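Local coordinates for uncharacterized conserved protein (PDB 3FRM) that is of unknown function but has a GNAT-type fold and may transfer an acyl group from an acyl-coenzyme A, at residues Thr41-Thr46 and Ser73-Ala78; Tyr13-Lys18 and Tyr28-Gln33; Asn79-Glu84 and Phe245-Leu250. One frame throughout, in Å; residues are numbered along the deposited sequence.

Interaction 1: residues Thr41-Thr46 and Ser73-Ala78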
loop_
_atom_site.group_PDB
_atom_site.type_symbol
_atom_site.label_atom_id
_atom_site.label_comp_id
_atom_site.label_asym_id
_atom_site.label_seq_id
_atom_site.Cartn_x
_atom_site.Cartn_y
_atom_site.Cartn_z
ATOM N N THR A 41 23.978 4.658 2.657
ATOM C CA THR A 41 23.265 4.911 1.429
ATOM C C THR A 41 23.608 6.292 0.870
ATOM O O THR A 41 24.115 7.152 1.577
ATOM C CB THR A 41 21.709 4.766 1.682
ATOM O OG1 THR A 41 21.013 4.569 0.432
ATOM C CG2 THR A 41 21.136 5.954 2.457
ATOM N N TRP A 42 23.328 6.480 -0.414
ATOM C CA TRP A 42 23.445 7.742 -1.049
ATOM C C TRP A 42 22.039 8.350 -1.221
ATOM O O TRP A 42 21.156 7.672 -1.716
ATOM C CB TRP A 42 24.015 7.541 -2.449
ATOM C CG TRP A 42 25.449 7.451 -2.543
ATOM C CD1 TRP A 42 26.310 6.706 -1.729
ATOM C CD2 TRP A 42 26.256 8.010 -3.578
ATOM N NE1 TRP A 42 27.607 6.829 -2.199
ATOM C CE2 TRP A 42 27.603 7.604 -3.332
ATOM C CE3 TRP A 42 25.983 8.804 -4.684
ATOM C CZ2 TRP A 42 28.664 7.995 -4.145
ATOM C CZ3 TRP A 42 27.045 9.188 -5.483
ATOM C CH2 TRP A 42 28.369 8.797 -5.199
ATOM N N ILE A 43 21.861 9.614 -0.828
ATOM C CA ILE A 43 20.620 10.349 -1.050
ATOM C C ILE A 43 20.913 11.355 -2.177
ATOM O O ILE A 43 21.620 12.315 -1.969
ATOM C CB ILE A 43 20.197 11.118 0.195
ATOM C CG1 ILE A 43 20.304 10.262 1.474
ATOM C CG2 ILE A 43 18.758 11.718 0.073
ATOM C CD1 ILE A 43 19.429 9.062 1.500
ATOM N N TYR A 44 20.382 11.153 -3.374
ATOM C CA TYR A 44 20.602 12.149 -4.432
ATOM C C TYR A 44 19.761 13.399 -4.174
ATOM O O TYR A 44 18.627 13.304 -3.710
ATOM C CB TYR A 44 20.253 11.611 -5.826
ATOM C CG TYR A 44 21.263 10.663 -6.449
ATOM C CD1 TYR A 44 22.497 11.118 -6.907
ATOM C CD2 TYR A 44 20.969 9.332 -6.618
ATOM C CE1 TYR A 44 23.412 10.279 -7.478
ATOM C CE2 TYR A 44 21.919 8.454 -7.229
ATOM C CZ TYR A 44 23.118 8.946 -7.628
ATOM O OH TYR A 44 24.002 8.107 -8.214
ATOM N N LYS A 45 20.329 14.554 -4.507
ATOM C CA LYS A 45 19.622 15.801 -4.569
ATOM C C LYS A 45 19.284 16.176 -6.016
ATOM O O LYS A 45 18.204 16.714 -6.289
ATOM C CB LYS A 45 20.451 16.871 -3.888
ATOM C CG LYS A 45 20.365 16.689 -2.367
ATOM C CD LYS A 45 21.576 17.199 -1.583
ATOM C CE LYS A 45 21.406 18.653 -1.210
ATOM N NZ LYS A 45 22.739 19.227 -0.863
ATOM N N THR A 46 20.168 15.850 -6.949
ATOM C CA THR A 46 19.843 15.980 -8.375
ATOM C C THR A 46 20.063 14.661 -9.130
ATOM O O THR A 46 20.929 13.890 -8.803
ATOM C CB THR A 46 20.602 17.132 -9.039
ATOM O OG1 THR A 46 21.992 16.976 -8.731
ATOM C CG2 THR A 46 20.125 18.453 -8.480
ATOM N N SER A 73 22.822 1.022 -2.341
ATOM C CA SER A 73 21.553 1.669 -2.308
ATOM C C SER A 73 21.548 3.192 -2.570
ATOM O O SER A 73 22.463 3.884 -2.193
ATOM C CB SER A 73 20.860 1.307 -1.003
ATOM O OG SER A 73 21.429 1.980 0.065
ATOM N N PHE A 74 20.483 3.679 -3.198
ATOM C CA PHE A 74 20.350 5.058 -3.557
ATOM C C PHE A 74 18.904 5.448 -3.447
ATOM O O PHE A 74 18.016 4.630 -3.690
ATOM C CB PHE A 74 20.797 5.266 -5.021
ATOM C CG PHE A 74 22.191 4.684 -5.339
ATOM C CD1 PHE A 74 23.306 5.499 -5.375
ATOM C CD2 PHE A 74 22.367 3.325 -5.567
ATOM C CE1 PHE A 74 24.595 4.963 -5.668
ATOM C CE2 PHE A 74 23.653 2.788 -5.831
ATOM C CZ PHE A 74 24.749 3.610 -5.896
ATOM N N SER A 75 18.682 6.704 -3.052
ATOM C CA SER A 75 17.411 7.392 -3.172
ATOM C C SER A 75 17.599 8.427 -4.225
ATOM O O SER A 75 18.674 8.998 -4.291
ATOM C CB SER A 75 17.115 8.189 -1.932
ATOM O OG SER A 75 16.984 7.301 -0.920
ATOM N N PHE A 76 16.519 8.746 -4.937
ATOM C CA PHE A 76 16.564 9.743 -5.966
ATOM C C PHE A 76 15.840 11.020 -5.510
ATOM O O PHE A 76 15.335 11.099 -4.394
ATOM C CB PHE A 76 16.045 9.150 -7.298
ATOM C CG PHE A 76 16.962 8.120 -7.889
ATOM C CD1 PHE A 76 18.000 8.488 -8.688
ATOM C CD2 PHE A 76 16.799 6.776 -7.610
ATOM C CE1 PHE A 76 18.888 7.512 -9.219
ATOM C CE2 PHE A 76 17.645 5.819 -8.110
ATOM C CZ PHE A 76 18.705 6.185 -8.925
ATOM N N PRO A 77 15.827 12.055 -6.348
ATOM C CA PRO A 77 15.307 13.327 -5.816
ATOM C C PRO A 77 13.805 13.278 -5.523
ATOM O O PRO A 77 13.045 12.602 -6.204
ATOM C CB PRO A 77 15.580 14.301 -6.940
ATOM C CG PRO A 77 16.822 13.599 -7.694
ATOM C CD PRO A 77 16.483 12.180 -7.666
ATOM N N ALA A 78 13.392 13.965 -4.491
ATOM C CA ALA A 78 11.952 14.176 -4.229
ATOM C C ALA A 78 11.117 14.487 -5.466
ATOM O O ALA A 78 11.436 15.384 -6.238
ATOM C CB ALA A 78 11.775 15.253 -3.210
HETATM O O HOH W 1 16.973 11.530 -2.431
#
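Tyr44 gives up more surface here than any other residue, followed by Phe74 and Ser75. The Tyr44 side chain runs beside those of Phe74 and Phe76. CE2 of Tyr44 is 3.8 Å from CD1 of Phe74. CD2 of Tyr44 is 3.7 Å from CD1 of Phe76. The Tyr44 plane is close to those of Phe74 (15°) and Phe76, but the rings are displaced so far that little overlap remains. The contact runs flank to flank, not as a full stack. Tyr44 OH is hydrogen-bonded to Asp56 OD2, on helix 50-66.

Phe74 and Trp42 form an offset edge-to-face pair. Phe74 gives the edge and the five-membered ring of Trp42 the face, planes 63° apart. CE1 of Phe74 comes over one indole face near the rim. These four residues form an aromatic cluster.

Ser75 works mainly through its backbone. Its N donates to Trp42 O at 3.0 Å, nearly along the C=O axis. Its O accepts from Tyr44 N at 2.9 Å, with the donor above the carbonyl plane. The same oxygen lies near the edge of the Tyr44 ring. A longer but straight bond joins Trp42 N to Ser73 O. Thr41 OG1 and Ser73 OG share a hydrogen bond of 2.6 Å at the start of the pair. A water bridges the two chains, donating to Tyr44 O and Phe76 O.

Strand 41-44 runs parallel to strand 72-75, the short segments 21° apart. They belong to a beta-alpha-beta crossover in which helix 50-66 joins the two strands and packs on Trp42, Tyr44 and Phe74.

Interaction 2: residues Tyr13-Lys18 and Tyr28-Gln33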
loop_
_atom_site.group_PDB
_atom_site.type_symbol
_atom_site.label_atom_id
_atom_site.label_comp_id
_atom_site.label_asym_id
_atom_site.label_seq_id
_atom_site.Cartn_x
_atom_site.Cartn_y
_atom_site.Cartn_z
ATOM N N TYR A 13 14.270 12.198 9.277
ATOM C CA TYR A 13 15.471 11.840 9.937
ATOM C C TYR A 13 16.215 10.742 9.128
ATOM O O TYR A 13 15.588 9.919 8.495
ATOM C CB TYR A 13 15.085 11.345 11.328
ATOM C CG TYR A 13 16.234 10.861 12.100
ATOM C CD1 TYR A 13 16.942 11.728 12.927
ATOM C CD2 TYR A 13 16.657 9.522 11.997
ATOM C CE1 TYR A 13 18.073 11.280 13.647
ATOM C CE2 TYR A 13 17.765 9.066 12.701
ATOM C CZ TYR A 13 18.474 9.947 13.525
ATOM O OH TYR A 13 19.565 9.510 14.234
ATOM N N ILE A 14 17.538 10.736 9.149
ATOM C CA ILE A 14 18.302 9.600 8.584
ATOM C C ILE A 14 19.267 9.130 9.652
ATOM O O ILE A 14 19.983 9.926 10.239
ATOM C CB ILE A 14 19.123 9.982 7.333
ATOM C CG1 ILE A 14 18.239 10.561 6.221
ATOM C CG2 ILE A 14 19.940 8.781 6.769
ATOM C CD1 ILE A 14 18.562 11.975 5.930
ATOM N N ASP A 15 19.314 7.845 9.938
ATOM C CA ASP A 15 20.261 7.452 10.958
ATOM C C ASP A 15 21.614 7.059 10.412
ATOM O O ASP A 15 22.131 5.972 10.712
ATOM C CB ASP A 15 19.751 6.365 11.880
ATOM C CG ASP A 15 20.733 6.102 13.004
ATOM O OD1 ASP A 15 21.163 4.927 13.221
ATOM O OD2 ASP A 15 21.128 7.133 13.620
ATOM N N GLY A 16 22.216 7.942 9.630
ATOM C CA GLY A 16 23.625 7.748 9.369
ATOM C C GLY A 16 24.428 8.951 9.802
ATOM O O GLY A 16 23.864 9.974 10.203
ATOM N N ASN A 17 25.743 8.804 9.710
ATOM C CA ASN A 17 26.634 9.917 9.710
ATOM C C ASN A 17 26.669 10.406 8.291
ATOM O O ASN A 17 26.863 9.616 7.365
ATOM C CB ASN A 17 28.054 9.488 10.081
ATOM C CG ASN A 17 28.120 8.723 11.387
ATOM O OD1 ASN A 17 29.154 8.145 11.702
ATOM N ND2 ASN A 17 27.015 8.689 12.144
ATOM N N LYS A 18 26.479 11.710 8.125
ATOM C CA LYS A 18 26.643 12.356 6.841
ATOM C C LYS A 18 28.119 12.509 6.579
ATOM O O LYS A 18 28.777 13.224 7.289
ATOM C CB LYS A 18 26.068 13.724 6.917
ATOM C CG LYS A 18 25.474 14.192 5.634
ATOM C CD LYS A 18 24.454 15.275 5.956
ATOM C CE LYS A 18 25.131 16.614 6.083
ATOM N NZ LYS A 18 24.240 17.487 6.874
ATOM N N TYR A 28 25.785 8.760 3.267
ATOM C CA TYR A 28 25.671 8.390 4.670
ATOM C C TYR A 28 26.268 6.983 4.848
ATOM O O TYR A 28 26.060 6.100 4.027
ATOM C CB TYR A 28 24.216 8.366 5.055
ATOM C CG TYR A 28 23.580 9.730 5.208
ATOM C CD1 TYR A 28 23.437 10.300 6.464
ATOM C CD2 TYR A 28 23.160 10.449 4.106
ATOM C CE1 TYR A 28 22.848 11.561 6.634
ATOM C CE2 TYR A 28 22.593 11.722 4.247
ATOM C CZ TYR A 28 22.436 12.259 5.535
ATOM O OH TYR A 28 21.880 13.501 5.725
ATOM N N LEU A 29 26.977 6.805 5.959
ATOM C CA LEU A 29 27.585 5.606 6.385
ATOM C C LEU A 29 27.498 5.550 7.913
ATOM O O LEU A 29 27.498 6.596 8.576
ATOM C CB LEU A 29 29.053 5.685 6.040
ATOM C CG LEU A 29 29.739 5.015 4.863
ATOM C CD1 LEU A 29 28.942 4.970 3.599
ATOM C CD2 LEU A 29 30.990 5.810 4.677
ATOM N N LEU A 30 27.488 4.331 8.455
ATOM C CA LEU A 30 27.616 4.106 9.853
ATOM C C LEU A 30 28.598 2.931 10.005
ATOM O O LEU A 30 28.207 1.756 10.106
ATOM C CB LEU A 30 26.269 3.800 10.477
ATOM C CG LEU A 30 26.176 3.734 12.017
ATOM C CD1 LEU A 30 26.599 5.015 12.699
ATOM C CD2 LEU A 30 24.737 3.429 12.488
ATOM N N PRO A 31 29.899 3.253 10.013
ATOM C CA PRO A 31 30.978 2.284 9.964
ATOM C C PRO A 31 30.960 1.190 11.057
ATOM O O PRO A 31 31.346 0.057 10.774
ATOM C CB PRO A 31 32.229 3.164 10.012
ATOM C CG PRO A 31 31.788 4.436 9.329
ATOM C CD PRO A 31 30.384 4.636 9.831
ATOM N N PRO A 32 30.522 1.522 12.282
ATOM C CA PRO A 32 30.367 0.474 13.298
ATOM C C PRO A 32 29.161 -0.437 13.054
ATOM O O PRO A 32 29.046 -1.482 13.714
ATOM C CB PRO A 32 30.130 1.269 14.599
ATOM C CG PRO A 32 30.809 2.539 14.359
ATOM C CD PRO A 32 30.459 2.855 12.914
ATOM N N GLN A 33 28.286 -0.056 12.119
ATOM C CA GLN A 33 27.089 -0.833 11.816
ATOM C C GLN A 33 26.937 -1.049 10.302
ATOM O O GLN A 33 25.931 -0.681 9.712
ATOM C CB GLN A 33 25.841 -0.134 12.393
ATOM C CG GLN A 33 24.870 -1.083 13.073
ATOM C CD GLN A 33 25.201 -1.374 14.546
ATOM O OE1 GLN A 33 24.595 -0.800 15.434
ATOM N NE2 GLN A 33 26.137 -2.280 14.798
#
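Tyr28 is the residue most enclosed by this contact, with its ring held between two side chains. Ile14 CG2 lies over one face, 4.0 Å from the ring centroid. Lys18 CG lies over the opposite face at the same distance, 4.0 Å from the Tyr28 centroid. Both are CH-pi contacts. Ile14 crosses the tyrosine at about a right angle, whereas Lys18 runs beside it in the same direction. Lys18 CD then comes within 3.1 Å of Tyr28 OH. A third side is set by backbone: Gly16 C lies in the ring plane at its edge, 3.7 Å from Tyr28 CD1.

Two backbone bonds fix this arrangement. Leu29 N donates to Asn17 O at 3.1 Å, in the carbonyl plane. Asn17 N returns a bond to Leu29 O at 3.0 Å, more bent and from above the plane. Asn17 and Leu29 are a hydrogen-bonded antiparallel pair, and Lys18 and Tyr28 are the next, non-hydrogen-bonded pair. Beyond them Leu30 CD1 leans on the Asn17 amide.

Further out, turns shape both chains. Asp15 centres an inverse gamma turn, and its OD2 accepts a hydrogen bond from Tyr13 OH, 2.9 Å away, on the anti lone pair. Leu30 to Gln33 form a type I turn closed by Gln33 N to Leu30 O. Asn40 binds Leu30 N and Gln33 O through its side chain.

The contact forms the open end of the hairpin of strands 17-21 and 25-29. Strand 17-21 is outermost in the chain's sheet, strand 41-44 flanks 25-29, and Leu29 rests on helix 50-66.

Interaction 3: residues Asn79-Glu84 and Phe245-Leu250. With SO4 (sulfate ion), chain J.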
loop_
_atom_site.group_PDB
_atom_site.type_symbol
_atom_site.label_atom_id
_atom_site.label_comp_id
_atom_site.label_asym_id
_atom_site.label_seq_id
_atom_site.Cartn_x
_atom_site.Cartn_y
_atom_site.Cartn_z
ATOM N N ASN A 79 10.078 13.686 -5.667
ATOM C CA ASN A 79 9.132 13.946 -6.715
ATOM C C ASN A 79 9.733 13.933 -8.123
ATOM O O ASN A 79 9.209 14.547 -9.019
ATOM C CB ASN A 79 8.440 15.275 -6.450
ATOM C CG ASN A 79 7.893 15.319 -5.065
ATOM O OD1 ASN A 79 7.074 14.506 -4.716
ATOM N ND2 ASN A 79 8.408 16.196 -4.243
ATOM N N GLU A 80 10.817 13.210 -8.312
ATOM C CA GLU A 80 11.348 13.038 -9.663
ATOM C C GLU A 80 11.267 11.585 -10.146
ATOM O O GLU A 80 11.705 10.707 -9.435
ATOM C CB GLU A 80 12.784 13.555 -9.702
ATOM C CG GLU A 80 12.818 15.112 -9.729
ATOM C CD GLU A 80 14.224 15.689 -9.751
ATOM O OE1 GLU A 80 15.084 15.219 -10.530
ATOM O OE2 GLU A 80 14.479 16.634 -8.975
ATOM N N LYS A 81 10.659 11.388 -11.319
ATOM C CA LYS A 81 10.636 10.169 -12.127
ATOM C C LYS A 81 11.993 9.972 -12.762
ATOM O O LYS A 81 12.584 10.936 -13.171
ATOM C CB LYS A 81 9.625 10.325 -13.294
ATOM C CG LYS A 81 8.125 10.469 -12.888
ATOM C CD LYS A 81 7.663 9.267 -11.995
ATOM C CE LYS A 81 7.456 7.966 -12.774
ATOM N NZ LYS A 81 6.434 8.113 -13.867
ATOM N N ILE A 82 12.469 8.731 -12.837
ATOM C CA ILE A 82 13.787 8.355 -13.382
ATOM C C ILE A 82 13.736 8.108 -14.893
ATOM O O ILE A 82 12.786 7.528 -15.408
ATOM C CB ILE A 82 14.240 7.060 -12.711
ATOM C CG1 ILE A 82 14.052 7.172 -11.208
ATOM C CG2 ILE A 82 15.682 6.714 -12.997
ATOM C CD1 ILE A 82 14.444 5.838 -10.463
ATOM N N ASP A 83 14.755 8.530 -15.617
ATOM C CA ASP A 83 14.671 8.353 -17.054
ATOM C C ASP A 83 14.695 6.863 -17.407
ATOM O O ASP A 83 15.260 6.026 -16.676
ATOM C CB ASP A 83 15.778 9.106 -17.789
ATOM C CG ASP A 83 15.696 8.913 -19.284
ATOM O OD1 ASP A 83 16.437 8.037 -19.786
ATOM O OD2 ASP A 83 14.842 9.584 -19.960
ATOM N N GLU A 84 14.054 6.541 -18.519
ATOM C CA GLU A 84 13.985 5.191 -19.023
ATOM C C GLU A 84 15.355 4.484 -19.098
ATOM O O GLU A 84 15.538 3.348 -18.631
ATOM C CB GLU A 84 13.362 5.195 -20.408
ATOM C CG GLU A 84 13.118 3.775 -20.893
ATOM C CD GLU A 84 13.144 3.664 -22.398
ATOM O OE1 GLU A 84 12.314 4.366 -23.062
ATOM O OE2 GLU A 84 13.988 2.864 -22.901
ATOM N N PHE A 245 6.875 11.809 -3.201
ATOM C CA PHE A 245 7.516 10.491 -3.230
ATOM C C PHE A 245 8.998 10.572 -3.488
ATOM O O PHE A 245 9.484 11.601 -3.908
ATOM C CB PHE A 245 6.872 9.631 -4.333
ATOM C CG PHE A 245 7.034 10.201 -5.721
ATOM C CD1 PHE A 245 8.092 9.767 -6.556
ATOM C CD2 PHE A 245 6.150 11.180 -6.180
ATOM C CE1 PHE A 245 8.262 10.309 -7.839
ATOM C CE2 PHE A 245 6.287 11.723 -7.467
ATOM C CZ PHE A 245 7.355 11.278 -8.312
ATOM N N LYS A 246 9.707 9.481 -3.228
ATOM C CA LYS A 246 11.081 9.280 -3.741
ATOM C C LYS A 246 11.184 7.877 -4.270
ATOM O O LYS A 246 10.759 6.928 -3.580
ATOM C CB LYS A 246 12.084 9.351 -2.587
ATOM C CG LYS A 246 12.497 10.731 -2.160
ATOM C CD LYS A 246 13.859 10.700 -1.393
ATOM C CE LYS A 246 14.198 12.162 -1.081
ATOM N NZ LYS A 246 15.480 12.473 -0.404
ATOM N N TYR A 247 11.798 7.716 -5.438
ATOM C CA TYR A 247 12.298 6.423 -5.888
ATOM C C TYR A 247 13.543 6.025 -5.078
ATOM O O TYR A 247 14.326 6.875 -4.686
ATOM C CB TYR A 247 12.625 6.423 -7.409
ATOM C CG TYR A 247 11.378 6.200 -8.159
ATOM C CD1 TYR A 247 10.889 4.924 -8.386
ATOM C CD2 TYR A 247 10.599 7.291 -8.543
ATOM C CE1 TYR A 247 9.640 4.726 -8.996
ATOM C CE2 TYR A 247 9.392 7.121 -9.158
ATOM C CZ TYR A 247 8.894 5.859 -9.396
ATOM O OH TYR A 247 7.634 5.777 -10.004
ATOM N N HIS A 248 13.738 4.733 -4.877
ATOM C CA HIS A 248 14.850 4.239 -4.115
ATOM C C HIS A 248 15.150 2.791 -4.565
ATOM O O HIS A 248 14.268 2.005 -4.926
ATOM C CB HIS A 248 14.623 4.369 -2.587
ATOM C CG HIS A 248 13.957 3.183 -1.978
ATOM N ND1 HIS A 248 12.586 3.083 -1.852
ATOM C CD2 HIS A 248 14.465 2.015 -1.516
ATOM C CE1 HIS A 248 12.277 1.909 -1.329
ATOM N NE2 HIS A 248 13.399 1.249 -1.103
ATOM N N ILE A 249 16.416 2.476 -4.623
ATOM C CA ILE A 249 16.781 1.170 -5.113
ATOM C C ILE A 249 17.717 0.524 -4.141
ATOM O O ILE A 249 18.456 1.228 -3.470
ATOM C CB ILE A 249 17.424 1.292 -6.507
ATOM C CG1 ILE A 249 18.653 2.179 -6.480
ATOM C CG2 ILE A 249 16.410 1.921 -7.485
ATOM C CD1 ILE A 249 19.506 1.987 -7.742
ATOM N N LEU A 250 17.728 -0.811 -4.136
ATOM C CA LEU A 250 18.491 -1.624 -3.200
ATOM C C LEU A 250 18.933 -2.899 -3.885
ATOM O O LEU A 250 18.126 -3.563 -4.545
ATOM C CB LEU A 250 17.607 -1.994 -1.971
ATOM C CG LEU A 250 18.184 -2.958 -0.891
ATOM C CD1 LEU A 250 19.492 -2.404 -0.308
ATOM C CD2 LEU A 250 17.163 -3.127 0.258
HETATM S S SO4 J . 4.025 5.412 -14.588
HETATM O O1 SO4 J . 3.574 5.458 -13.207
HETATM O O2 SO4 J . 5.460 5.680 -14.639
HETATM O O3 SO4 J . 3.771 4.077 -15.141
HETATM O O4 SO4 J . 3.260 6.300 -15.459
HETATM O O HOH W 2 12.713 10.038 -6.965
#
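Residues 79-84 form the loop between strand 72-75 and helix 84-92, and Asp83 is the N-cap of that helix. The loop runs beside strand 241-251 of the mixed sheet.

Hydrogen bonds tie its first residue to the strand. Asn79 N donates to Phe245 O at 2.8 Å, nearly straight and in the carbonyl plane. Phe245 N donates back to the side-chain oxygen OD1 of Asn79 at 3.1 Å, from above the amide plane. With CG anti to the carbonyl carbon (chi1 -52°) and chi2 -60°, OD1 turns back to this N-H. One residue therefore serves both polar backbone atoms of Phe245. A water continues the link, donating to Glu80 O and accepting from Tyr247 N.

Ring contacts come next. Asn79 CA sits over one face of Phe245 in a CH-pi contact, 3.8 Å from the ring centroid. The Phe245 CG takes the crowded position between N and carbonyl carbon, chi1 62°, and its ring lies against the backbone of Asn79 and Glu80. The amide of Asn79 stands almost perpendicular to it.

Van der Waals contacts centre on Tyr247. Ile82 CD1 touches Tyr247 CB at 3.6 Å. The bent Lys81 chain crosses the outer end of the tyrosine, with CE 3.5 Å from OH. That hydroxyl is hydrogen-bonded to His201 ND1 of the second subunit, so the contact is part of the subunit interface.

Charge comes last. Lys81 approaches a sulfate, probably from the crystallisation liquor, which also binds Arg237 of the second subunit. Lys81 NZ donates to the sulfate oxygen O2 at 2.7 Å.

How the interactions relate
All three contacts reach one mixed sheet. Interactions 1 and 2 join at neighbouring strands, where Tyr28 N and Thr41 O are 2.9 Å apart, a probable hydrogen bond. Interaction 1 meets interaction 3 on its other flank: Phe74 O lies 2.8 Å from Ile249 N. Interactions 2 and 3 do not touch, their centres about 22 Å apart. The sulfate at interaction 3 also binds backbone N atoms of Gly203, Gly205 and Ser206 of the second subunit. This glycine-rich turn resembles the coenzyme A pyrophosphate loop of GNAT enzymes, so 79-84 probably borders the partner's cofactor site. The sodium is about 11 Å from the Asp15 side chain.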